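Local atomic coordinates of beta-d-glucoside glucohydrolase (Hypocrea jecorina, PDB entry 3ZZ1), a protein that probably hydrolyses terminal, non-reducing beta-D-glucosyl residues, releasing beta-D-glucose in the breakdown of cellulose. Residues V632-P644 / A667-W679. Sequence-based numbering, arbitrary orientation.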
ATOM      1  N   VAL A 632      11.876  12.579   8.850  1.00 11.30           N
ATOM      2  CA  VAL A 632      11.231  11.333   9.253  1.00 11.25           C
ATOM      3  C   VAL A 632      12.170  10.558  10.175  1.00 11.31           C
ATOM      4  O   VAL A 632      13.167   9.991   9.725  1.00 11.51           O
ATOM      5  CB  VAL A 632      10.827  10.470   8.031  1.00 11.21           C
ATOM      6  CG1 VAL A 632      10.180   9.158   8.476  1.00 10.76           C
ATOM      7  CG2 VAL A 632       9.888  11.241   7.121  1.00 10.95           C
ATOM      8  N   ALA A 633      11.855  10.561  11.467  1.00 11.26           N
ATOM      9  CA  ALA A 633      12.613   9.805  12.458  1.00 11.43           C
ATOM     10  C   ALA A 633      12.033   8.407  12.587  1.00 11.72           C
ATOM     11  O   ALA A 633      10.812   8.232  12.651  1.00 11.44           O
ATOM     12  CB  ALA A 633      12.581  10.508  13.802  1.00 11.45           C
ATOM     13  N   GLN A 634      12.914   7.416  12.634  1.00 12.00           N
ATOM     14  CA  GLN A 634      12.497   6.018  12.653  1.00 12.24           C
ATOM     15  C   GLN A 634      13.007   5.298  13.897  1.00 12.40           C
ATOM     16  O   GLN A 634      14.153   5.492  14.311  1.00 12.30           O
ATOM     17  CB  GLN A 634      12.983   5.312  11.383  1.00 12.22           C
ATOM     18  CG  GLN A 634      12.335   5.834  10.105  1.00 11.91           C
ATOM     19  CD  GLN A 634      13.224   5.706   8.883  1.00 11.94           C
ATOM     20  OE1 GLN A 634      13.805   4.660   8.630  1.00 11.45           O
ATOM     21  NE2 GLN A 634      13.319   6.780   8.108  1.00 13.36           N
ATOM     22  N   LEU A 635      12.136   4.491  14.499  1.00 12.43           N
ATOM     23  CA  LEU A 635      12.523   3.617  15.602  1.00 12.35           C
ATOM     24  C   LEU A 635      12.688   2.191  15.095  1.00 12.45           C
ATOM     25  O   LEU A 635      11.792   1.647  14.443  1.00 12.42           O
ATOM     26  CB  LEU A 635      11.485   3.667  16.732  1.00 12.25           C
ATOM     27  CG  LEU A 635      11.518   2.595  17.832  1.00 11.56           C
ATOM     28  CD1 LEU A 635      12.767   2.705  18.681  1.00 11.79           C
ATOM     29  CD2 LEU A 635      10.286   2.666  18.710  1.00  9.99           C
ATOM     30  N   TYR A 636      13.841   1.599  15.391  1.00 12.65           N
ATOM     31  CA  TYR A 636      14.098   0.192  15.081  1.00 12.97           C
ATOM     32  C   TYR A 636      14.398  -0.576  16.358  1.00 13.17           C
ATOM     33  O   TYR A 636      15.192  -0.129  17.196  1.00 13.54           O
ATOM     34  CB  TYR A 636      15.231   0.040  14.054  1.00 12.74           C
ATOM     35  CG  TYR A 636      14.869   0.588  12.683  1.00 13.00           C
ATOM     36  CD1 TYR A 636      14.262  -0.223  11.722  1.00 13.28           C
ATOM     37  CD2 TYR A 636      15.121   1.921  12.353  1.00 12.02           C
ATOM     38  CE1 TYR A 636      13.919   0.278  10.465  1.00 12.78           C
ATOM     39  CE2 TYR A 636      14.787   2.430  11.104  1.00 12.36           C
ATOM     40  CZ  TYR A 636      14.184   1.608  10.165  1.00 13.12           C
ATOM     41  OH  TYR A 636      13.851   2.114   8.925  1.00 12.75           O
ATOM     42  N   ILE A 637      13.737  -1.719  16.514  1.00 13.15           N
ATOM     43  CA  ILE A 637      13.921  -2.539  17.703  1.00 13.01           C
ATOM     44  C   ILE A 637      14.650  -3.845  17.369  1.00 13.16           C
ATOM     45  O   ILE A 637      14.373  -4.491  16.354  1.00 13.24           O
ATOM     46  CB  ILE A 637      12.577  -2.778  18.459  1.00 13.06           C
ATOM     47  CG1 ILE A 637      11.955  -1.439  18.880  1.00 12.38           C
ATOM     48  CG2 ILE A 637      12.782  -3.666  19.689  1.00 13.21           C
ATOM     49  CD1 ILE A 637      10.691  -1.556  19.735  1.00 12.17           C
ATOM     50  N   THR A 638      15.624  -4.179  18.212  1.00 13.32           N
ATOM     51  CA  THR A 638      16.331  -5.456  18.174  1.00 13.21           C
ATOM     52  C   THR A 638      15.853  -6.264  19.379  1.00 13.36           C
ATOM     53  O   THR A 638      15.953  -5.803  20.514  1.00 13.45           O
ATOM     54  CB  THR A 638      17.865  -5.233  18.240  1.00 13.29           C
ATOM     55  OG1 THR A 638      18.286  -4.497  17.083  1.00 13.09           O
ATOM     56  CG2 THR A 638      18.633  -6.561  18.308  1.00 12.37           C
ATOM     57  N   TYR A 639      15.310  -7.451  19.127  1.00 13.43           N
ATOM     58  CA  TYR A 639      14.791  -8.307  20.198  1.00 13.51           C
ATOM     59  C   TYR A 639      15.953  -8.947  20.962  1.00 13.54           C
ATOM     60  O   TYR A 639      17.051  -9.054  20.422  1.00 13.28           O
ATOM     61  CB  TYR A 639      13.865  -9.385  19.612  1.00 13.39           C
ATOM     62  CG  TYR A 639      12.452  -8.916  19.282  1.00 13.69           C
ATOM     63  CD1 TYR A 639      12.213  -7.648  18.739  1.00 14.25           C
ATOM     64  CD2 TYR A 639      11.358  -9.746  19.500  1.00 13.75           C
ATOM     65  CE1 TYR A 639      10.923  -7.222  18.437  1.00 13.26           C
ATOM     66  CE2 TYR A 639      10.062  -9.330  19.196  1.00 13.96           C
ATOM     67  CZ  TYR A 639       9.854  -8.066  18.666  1.00 12.98           C
ATOM     68  OH  TYR A 639       8.577  -7.650  18.367  1.00 11.98           O
ATOM     69  N   PRO A 640      15.726  -9.364  22.227  1.00 13.80           N
ATOM     70  CA  PRO A 640      16.786 -10.088  22.932  1.00 14.06           C
ATOM     71  C   PRO A 640      17.304 -11.259  22.089  1.00 14.26           C
ATOM     72  O   PRO A 640      16.533 -11.872  21.342  1.00 14.13           O
ATOM     73  CB  PRO A 640      16.080 -10.611  24.186  1.00 14.08           C
ATOM     74  CG  PRO A 640      14.970  -9.657  24.419  1.00 13.99           C
ATOM     75  CD  PRO A 640      14.523  -9.193  23.065  1.00 13.76           C
ATOM     76  N   SER A 641      18.599 -11.545  22.194  1.00 14.32           N
ATOM     77  CA  SER A 641      19.217 -12.625  21.419  1.00 14.65           C
ATOM     78  C   SER A 641      18.827 -14.021  21.924  1.00 14.46           C
ATOM     79  O   SER A 641      19.093 -15.020  21.259  1.00 14.48           O
ATOM     80  CB  SER A 641      20.743 -12.466  21.391  1.00 14.75           C
ATOM     81  OG  SER A 641      21.123 -11.274  20.718  1.00 15.75           O
ATOM     82  N   SER A 642      18.191 -14.081  23.091  1.00 14.49           N
ATOM     83  CA  SER A 642      17.676 -15.342  23.620  1.00 14.88           C
ATOM     84  C   SER A 642      16.342 -15.743  22.968  1.00 15.08           C
ATOM     85  O   SER A 642      15.971 -16.919  22.966  1.00 14.98           O
ATOM     86  CB  SER A 642      17.529 -15.261  25.136  1.00 14.60           C
ATOM     87  OG  SER A 642      16.778 -14.119  25.490  1.00 14.86           O
ATOM     88  N   ALA A 643      15.635 -14.755  22.424  1.00 15.36           N
ATOM     89  CA  ALA A 643      14.375 -14.970  21.717  1.00 15.75           C
ATOM     90  C   ALA A 643      14.622 -15.732  20.411  1.00 15.91           C
ATOM     91  O   ALA A 643      15.736 -15.693  19.886  1.00 15.89           O
ATOM     92  CB  ALA A 643      13.702 -13.626  21.437  1.00 15.51           C
ATOM     93  N   PRO A 644      13.586 -16.419  19.876  1.00 16.25           N
ATOM     94  CA  PRO A 644      13.760 -17.159  18.617  1.00 16.58           C
ATOM     95  C   PRO A 644      14.276 -16.251  17.508  1.00 16.87           C
ATOM     96  O   PRO A 644      14.001 -15.050  17.526  1.00 16.87           O
ATOM     97  CB  PRO A 644      12.338 -17.636  18.297  1.00 16.63           C
ATOM     98  CG  PRO A 644      11.681 -17.735  19.627  1.00 16.25           C
ATOM     99  CD  PRO A 644      12.214 -16.558  20.395  1.00 16.20           C
ATOM    100  N   ALA A 667       9.877  13.867  18.847  1.00 14.67           N
ATOM    101  CA  ALA A 667       9.377  12.679  18.169  1.00 14.59           C
ATOM    102  C   ALA A 667       9.031  11.622  19.214  1.00 14.61           C
ATOM    103  O   ALA A 667       9.889  11.195  19.985  1.00 14.44           O
ATOM    104  CB  ALA A 667      10.399  12.149  17.187  1.00 14.54           C
ATOM    105  N   THR A 668       7.763  11.222  19.236  1.00 14.61           N
ATOM    106  CA  THR A 668       7.257  10.266  20.213  1.00 14.42           C
ATOM    107  C   THR A 668       6.861   8.961  19.526  1.00 14.31           C
ATOM    108  O   THR A 668       6.007   8.955  18.639  1.00 14.33           O
ATOM    109  CB  THR A 668       6.042  10.850  20.966  1.00 14.53           C
ATOM    110  OG1 THR A 668       6.446  12.018  21.688  1.00 14.51           O
ATOM    111  CG2 THR A 668       5.441   9.829  21.943  1.00 14.21           C
ATOM    112  N   PHE A 669       7.484   7.863  19.939  1.00 13.99           N
ATOM    113  CA  PHE A 669       7.124   6.547  19.434  1.00 14.00           C
ATOM    114  C   PHE A 669       6.414   5.750  20.517  1.00 13.95           C
ATOM    115  O   PHE A 669       7.022   5.361  21.514  1.00 14.06           O
ATOM    116  CB  PHE A 669       8.359   5.784  18.935  1.00 13.97           C
ATOM    117  CG  PHE A 669       9.278   6.606  18.071  1.00 14.07           C
ATOM    118  CD1 PHE A 669       8.945   6.897  16.751  1.00 13.89           C
ATOM    119  CD2 PHE A 669      10.477   7.094  18.583  1.00 13.68           C
ATOM    120  CE1 PHE A 669       9.801   7.659  15.952  1.00 13.93           C
ATOM    121  CE2 PHE A 669      11.335   7.860  17.797  1.00 13.59           C
ATOM    122  CZ  PHE A 669      10.996   8.141  16.479  1.00 14.04           C
ATOM    123  N   ASN A 670       5.121   5.526  20.318  1.00 13.74           N
ATOM    124  CA  ASN A 670       4.334   4.700  21.225  1.00 13.72           C
ATOM    125  C   ASN A 670       4.440   3.229  20.856  1.00 13.62           C
ATOM    126  O   ASN A 670       4.177   2.840  19.709  1.00 13.48           O
ATOM    127  CB  ASN A 670       2.872   5.158  21.247  1.00 13.73           C
ATOM    128  CG  ASN A 670       2.715   6.552  21.829  1.00 14.22           C
ATOM    129  OD1 ASN A 670       3.389   6.907  22.795  1.00 14.48           O
ATOM    130  ND2 ASN A 670       1.830   7.352  21.237  1.00 14.94           N
ATOM    131  N   ILE A 671       4.831   2.420  21.837  1.00 13.26           N
ATOM    132  CA  ILE A 671       5.087   1.004  21.612  1.00 13.08           C
ATOM    133  C   ILE A 671       3.968   0.134  22.178  1.00 12.85           C
ATOM    134  O   ILE A 671       3.743   0.104  23.390  1.00 12.88           O
ATOM    135  CB  ILE A 671       6.458   0.585  22.186  1.00 13.06           C
ATOM    136  CG1 ILE A 671       7.578   1.366  21.483  1.00 13.56           C
ATOM    137  CG2 ILE A 671       6.664  -0.923  22.052  1.00 13.26           C
ATOM    138  CD1 ILE A 671       8.960   1.085  22.021  1.00 15.27           C
ATOM    139  N   ARG A 672       3.266  -0.557  21.281  1.00 12.55           N
ATOM    140  CA  ARG A 672       2.204  -1.482  21.655  1.00 12.39           C
ATOM    141  C   ARG A 672       2.833  -2.790  22.107  1.00 12.39           C
ATOM    142  O   ARG A 672       3.991  -3.077  21.770  1.00 12.53           O
ATOM    143  CB  ARG A 672       1.265  -1.739  20.471  1.00 12.41           C
ATOM    144  CG  ARG A 672       0.675  -0.470  19.838  1.00 12.28           C
ATOM    145  CD  ARG A 672       0.075  -0.742  18.462  1.00 11.74           C
ATOM    146  NE  ARG A 672       1.055  -1.300  17.530  1.00 11.38           N
ATOM    147  CZ  ARG A 672       0.867  -1.455  16.219  1.00 10.37           C
ATOM    148  NH1 ARG A 672      -0.269  -1.093  15.647  1.00  8.86           N
ATOM    149  NH2 ARG A 672       1.832  -1.981  15.472  1.00 10.93           N
ATOM    150  N   ARG A 673       2.078  -3.591  22.855  1.00 12.01           N
ATOM    151  CA  ARG A 673       2.587  -4.880  23.302  1.00 11.69           C
ATOM    152  C   ARG A 673       3.090  -5.746  22.139  1.00 11.73           C
ATOM    153  O   ARG A 673       4.147  -6.381  22.248  1.00 11.42           O
ATOM    154  CB  ARG A 673       1.555  -5.652  24.123  1.00 11.74           C
ATOM    155  CG  ARG A 673       2.140  -6.946  24.663  1.00 10.99           C
ATOM    156  CD  ARG A 673       1.162  -7.785  25.452  1.00 11.91           C
ATOM    157  NE  ARG A 673       1.850  -8.967  25.974  1.00 11.99           N
ATOM    158  CZ  ARG A 673       2.615  -8.967  27.061  1.00 11.36           C
ATOM    159  NH1 ARG A 673       2.786  -7.852  27.761  1.00 11.83           N
ATOM    160  NH2 ARG A 673       3.208 -10.083  27.450  1.00 11.96           N
ATOM    161  N   ARG A 674       2.340  -5.759  21.037  1.00 11.48           N
ATOM    162  CA  ARG A 674       2.708  -6.559  19.860  1.00 11.38           C
ATOM    163  C   ARG A 674       4.028  -6.109  19.213  1.00 11.30           C
ATOM    164  O   ARG A 674       4.709  -6.908  18.565  1.00 11.29           O
ATOM    165  CB  ARG A 674       1.564  -6.590  18.834  1.00 11.27           C
ATOM    166  CG  ARG A 674       1.322  -5.278  18.090  1.00 10.96           C
ATOM    167  CD  ARG A 674      -0.044  -5.262  17.416  1.00 10.37           C
ATOM    168  NE  ARG A 674      -0.131  -6.187  16.287  1.00  9.30           N
ATOM    169  CZ  ARG A 674      -0.057  -5.838  15.002  1.00  9.25           C
ATOM    170  NH1 ARG A 674       0.113  -4.565  14.642  1.00  6.82           N
ATOM    171  NH2 ARG A 674      -0.157  -6.773  14.065  1.00  9.18           N
ATOM    172  N   ASP A 675       4.391  -4.842  19.409  1.00 11.39           N
ATOM    173  CA  ASP A 675       5.649  -4.300  18.879  1.00 11.29           C
ATOM    174  C   ASP A 675       6.883  -4.878  19.573  1.00 11.20           C
ATOM    175  O   ASP A 675       7.999  -4.722  19.083  1.00 11.47           O
ATOM    176  CB  ASP A 675       5.659  -2.766  18.948  1.00 11.28           C
ATOM    177  CG  ASP A 675       4.551  -2.131  18.112  1.00 11.08           C
ATOM    178  OD1 ASP A 675       4.228  -2.659  17.020  1.00 11.08           O
ATOM    179  OD2 ASP A 675       4.004  -1.099  18.552  1.00  9.27           O
ATOM    180  N   LEU A 676       6.671  -5.544  20.708  1.00 11.10           N
ATOM    181  CA  LEU A 676       7.739  -6.247  21.428  1.00 10.84           C
ATOM    182  C   LEU A 676       7.534  -7.769  21.424  1.00 10.85           C
ATOM    183  O   LEU A 676       8.215  -8.500  22.152  1.00 10.89           O
ATOM    184  CB  LEU A 676       7.842  -5.737  22.875  1.00 10.67           C
ATOM    185  CG  LEU A 676       8.102  -4.241  23.111  1.00 10.54           C
ATOM    186  CD1 LEU A 676       8.034  -3.911  24.595  1.00  9.70           C
ATOM    187  CD2 LEU A 676       9.447  -3.817  22.539  1.00  9.76           C
ATOM    188  N   SER A 677       6.598  -8.236  20.600  1.00 10.78           N
ATOM    189  CA  SER A 677       6.214  -9.650  20.567  1.00 10.57           C
ATOM    190  C   SER A 677       6.669 -10.392  19.310  1.00 10.55           C
ATOM    191  O   SER A 677       6.890  -9.787  18.261  1.00 10.33           O
ATOM    192  CB  SER A 677       4.691  -9.791  20.708  1.00 10.45           C
ATOM    193  OG  SER A 677       4.225  -9.179  21.898  1.00 10.24           O
ATOM    194  N   TYR A 678       6.808 -11.709  19.438  1.00 10.73           N
ATOM    195  CA  TYR A 678       6.983 -12.606  18.303  1.00 10.84           C
ATOM    196  C   TYR A 678       5.857 -13.641  18.378  1.00 11.17           C
ATOM    197  O   TYR A 678       5.271 -13.850  19.442  1.00 11.00           O
ATOM    198  CB  TYR A 678       8.363 -13.284  18.343  1.00 10.96           C
ATOM    199  CG  TYR A 678       8.532 -14.234  19.510  1.00 11.20           C
ATOM    200  CD1 TYR A 678       8.974 -13.774  20.746  1.00 11.12           C
ATOM    201  CD2 TYR A 678       8.225 -15.590  19.380  1.00 11.75           C
ATOM    202  CE1 TYR A 678       9.110 -14.631  21.823  1.00 12.30           C
ATOM    203  CE2 TYR A 678       8.359 -16.463  20.450  1.00 11.93           C
ATOM    204  CZ  TYR A 678       8.803 -15.977  21.669  1.00 12.11           C
ATOM    205  OH  TYR A 678       8.942 -16.827  22.733  1.00 11.79           O
ATOM    206  N   TRP A 679       5.544 -14.276  17.253  1.00 11.71           N
ATOM    207  CA  TRP A 679       4.502 -15.302  17.226  1.00 12.03           C
ATOM    208  C   TRP A 679       5.102 -16.660  17.576  1.00 12.53           C
ATOM    209  O   TRP A 679       5.985 -17.147  16.871  1.00 12.49           O
ATOM    210  CB  TRP A 679       3.845 -15.352  15.846  1.00 11.82           C
ATOM    211  CG  TRP A 679       2.814 -16.444  15.687  1.00 11.17           C
ATOM    212  CD1 TRP A 679       2.988 -17.650  15.072  1.00 11.18           C
ATOM    213  CD2 TRP A 679       1.457 -16.415  16.141  1.00  9.95           C
ATOM    214  NE1 TRP A 679       1.824 -18.376  15.115  1.00 10.61           N
ATOM    215  CE2 TRP A 679       0.867 -17.641  15.764  1.00 10.51           C
ATOM    216  CE3 TRP A 679       0.679 -15.470  16.828  1.00  9.43           C
ATOM    217  CZ2 TRP A 679      -0.470 -17.952  16.050  1.00 10.16           C
ATOM    218  CZ3 TRP A 679      -0.651 -15.780  17.119  1.00 10.13           C
ATOM    219  CH2 TRP A 679      -1.211 -17.011  16.725  1.00  9.44           C
TER
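Leu635 lays its CB over one face of the Phe669 ring, 4.0 Å from the ring centroid, a CH-pi contact, while the two side chains run past each other in opposite directions. With CG anti to the backbone N (chi1 166°), Leu635 also brings CD2 against Phe669 CB at 3.7 Å and crosses Ile671 at about a right angle. The rim of the phenyl ring is met by Ala633, whose CB lies in the ring plane, 3.9 Å from Phe669 CZ. Further along, Ile637 and Ile671 meet tip to tip, CD1 to CD1, and Leu676 CD2 comes in crosswise on Ile637 CD1. This is the core of the fibronectin type III-like beta-sandwich: strands 632-638 and 667-672 belong to its two facing sheets, and the axes of these short segments approach to 8.6 Å and diverge by 33°. Past the strand end, Tyr639 points its hydroxyl into the turn at 674-677, and OH donates to Ser677 O at 2.7 Å, from 44° above the carbonyl plane. Arg652 bonds to both Tyr639 OH and Asp675 O. A phenylalanine in place of Tyr639 would probably leave Ser677 O without this donor and Arg652 with one partner fewer. At the outer end the Pro644 ring sits on a face of Tyr678, with CD 3.8 Å from the ring centroid.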